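Putative aminopeptidase (Leishmania major, PDB 5NTH) probably acts as a manganese-dependent leucyl aminopeptidase of the M17 family, removing residues from the N-terminus of peptides. Local coordinates at residues G493-V496 and E497-S501. Sequence-based numbering, arbitrary orientation.
Sequences GYFV and EQHLS
Glu497 N donates to Gly493 O at 2.8 Å, an i to i+4 bond of helix 488-497, after which the spacing tightens to i+3, Gln498 N being shared between Tyr494 O and Phe495 O, both at 3.2 Å, and His499 N turning back to Val496 O, before a type I turn from Glu497 to Leu500, closed by Leu500 N on Glu497 O, leads the chain away.

On one side of this helix end, Gln498 folds back over Tyr494. A bend at chi2 (-41°) lays the amide over one face of the phenol ring, the two planes 22° apart, while Gln498 CG lies 4.2 Å from the centroid of the Tyr494 ring, over its face, as a CH-pi contact. One residue further on, Phe495 and His499 repeat the i to i+4 pairing with a more oblique geometry. Their planes lie 44° apart, and His499 NE2 sits over a face of the Phe495 ring, 3.7 Å from Phe495 CE1. The first torsions, which set Phe495 CG opposite the backbone N and His499 CG opposite the carbonyl carbon, bring the two rings together at this oblique crossing, centroids 5.0 Å apart. The other imidazole nitrogen, ND1, is hydrogen-bonded to Ser378, and Met477 touches both side chains. Glu497 extends elsewhere, its carboxylate held by Tyr435 and Tyr461, while Val496 packs on Val399 and Phe508.

The contact belongs to the M17 catalytic domain, and the side chain of Phe495 lies about 9 Å from that of the manganese ligand Glu390. The bond from Ser378 should limit rotation of the buried imidazole, and the two tyrosine hydroxyls would stabilise the presumably charged carboxylate of the partly exposed Glu497.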
loop_
_atom_site.group_PDB
_atom_site.type_symbol
_atom_site.label_atom_id
_atom_site.label_comp_id
_atom_site.label_asym_id
_atom_site.label_seq_id
_atom_site.Cartn_x
_atom_site.Cartn_y
_atom_site.Cartn_z
ATOM N N GLY A 493 -2.367 22.956 -16.456
ATOM C CA GLY A 493 -2.472 24.045 -17.423
ATOM C C GLY A 493 -1.588 25.234 -17.118
ATOM O O GLY A 493 -0.954 25.786 -18.010
ATOM N N TYR A 494 -1.557 25.620 -15.849
ATOM C CA TYR A 494 -0.732 26.741 -15.363
ATOM C C TYR A 494 0.750 26.536 -15.637
ATOM O O TYR A 494 1.458 27.458 -16.006
ATOM C CB TYR A 494 -0.955 26.940 -13.856
ATOM C CG TYR A 494 0.013 27.901 -13.208
ATOM C CD1 TYR A 494 -0.200 29.283 -13.253
ATOM C CD2 TYR A 494 1.155 27.422 -12.551
ATOM C CE1 TYR A 494 0.703 30.157 -12.670
ATOM C CE2 TYR A 494 2.065 28.280 -11.964
ATOM C CZ TYR A 494 1.837 29.643 -12.022
ATOM O OH TYR A 494 2.749 30.488 -11.446
ATOM N N PHE A 495 1.213 25.316 -15.466
ATOM C CA PHE A 495 2.589 25.034 -15.748
ATOM C C PHE A 495 2.846 25.426 -17.177
ATOM O O PHE A 495 3.730 26.185 -17.430
ATOM C CB PHE A 495 2.942 23.567 -15.548
ATOM C CG PHE A 495 4.377 23.285 -15.815
ATOM C CD1 PHE A 495 4.827 23.053 -17.113
ATOM C CD2 PHE A 495 5.306 23.336 -14.787
ATOM C CE1 PHE A 495 6.182 22.826 -17.375
ATOM C CE2 PHE A 495 6.651 23.105 -15.043
ATOM C CZ PHE A 495 7.089 22.855 -16.345
ATOM N N VAL A 496 2.033 24.926 -18.101
ATOM C CA VAL A 496 2.220 25.189 -19.538
ATOM C C VAL A 496 2.039 26.662 -19.861
ATOM O O VAL A 496 2.743 27.228 -20.676
ATOM C CB VAL A 496 1.229 24.412 -20.419
ATOM C CG1 VAL A 496 1.645 24.510 -21.877
ATOM C CG2 VAL A 496 1.165 22.939 -20.031
ATOM N N GLU A 497 1.076 27.290 -19.230
ATOM C CA GLU A 497 0.878 28.701 -19.467
ATOM C C GLU A 497 2.149 29.536 -19.240
ATOM O O GLU A 497 2.395 30.506 -19.963
ATOM C CB GLU A 497 -0.220 29.230 -18.577
ATOM C CG GLU A 497 -0.747 30.575 -19.008
ATOM C CD GLU A 497 -1.844 31.063 -18.096
ATOM O OE1 GLU A 497 -2.001 30.480 -17.002
ATOM O OE2 GLU A 497 -2.555 32.034 -18.470
ATOM N N GLN A 498 2.979 29.161 -18.272
ATOM C CA GLN A 498 4.123 30.004 -17.962
ATOM C C GLN A 498 5.152 30.048 -19.059
ATOM O O GLN A 498 6.017 30.895 -19.013
ATOM C CB GLN A 498 4.812 29.556 -16.686
ATOM C CG GLN A 498 3.935 29.443 -15.461
ATOM C CD GLN A 498 2.943 30.583 -15.341
ATOM O OE1 GLN A 498 1.759 30.413 -15.651
ATOM N NE2 GLN A 498 3.411 31.746 -14.925
ATOM N N HIS A 499 5.077 29.154 -20.042
ATOM C CA HIS A 499 6.122 29.060 -21.069
ATOM C C HIS A 499 5.721 29.742 -22.359
ATOM O O HIS A 499 6.437 29.663 -23.352
ATOM C CB HIS A 499 6.584 27.593 -21.218
ATOM C CG HIS A 499 7.142 27.056 -19.927
ATOM N ND1 HIS A 499 8.403 27.379 -19.472
ATOM C CD2 HIS A 499 6.556 26.357 -18.924
ATOM C CE1 HIS A 499 8.584 26.859 -18.270
ATOM N NE2 HIS A 499 7.476 26.237 -17.912
ATOM N N LEU A 500 4.592 30.447 -22.326
ATOM C CA LEU A 500 4.149 31.205 -23.485
ATOM C C LEU A 500 5.046 32.404 -23.602
ATOM O O LEU A 500 5.185 33.164 -22.647
ATOM C CB LEU A 500 2.713 31.712 -23.362
ATOM C CG LEU A 500 1.632 30.689 -23.045
ATOM C CD1 LEU A 500 0.383 31.392 -22.557
ATOM C CD2 LEU A 500 1.329 29.809 -24.239
ATOM N N SER A 501 5.641 32.565 -24.774
ATOM C CA SER A 501 6.353 33.766 -25.108
ATOM C C SER A 501 5.571 35.030 -24.734
ATOM O O SER A 501 4.357 35.107 -24.884
ATOM C CB SER A 501 6.660 33.795 -26.591
ATOM O OG SER A 501 6.966 35.121 -26.975
#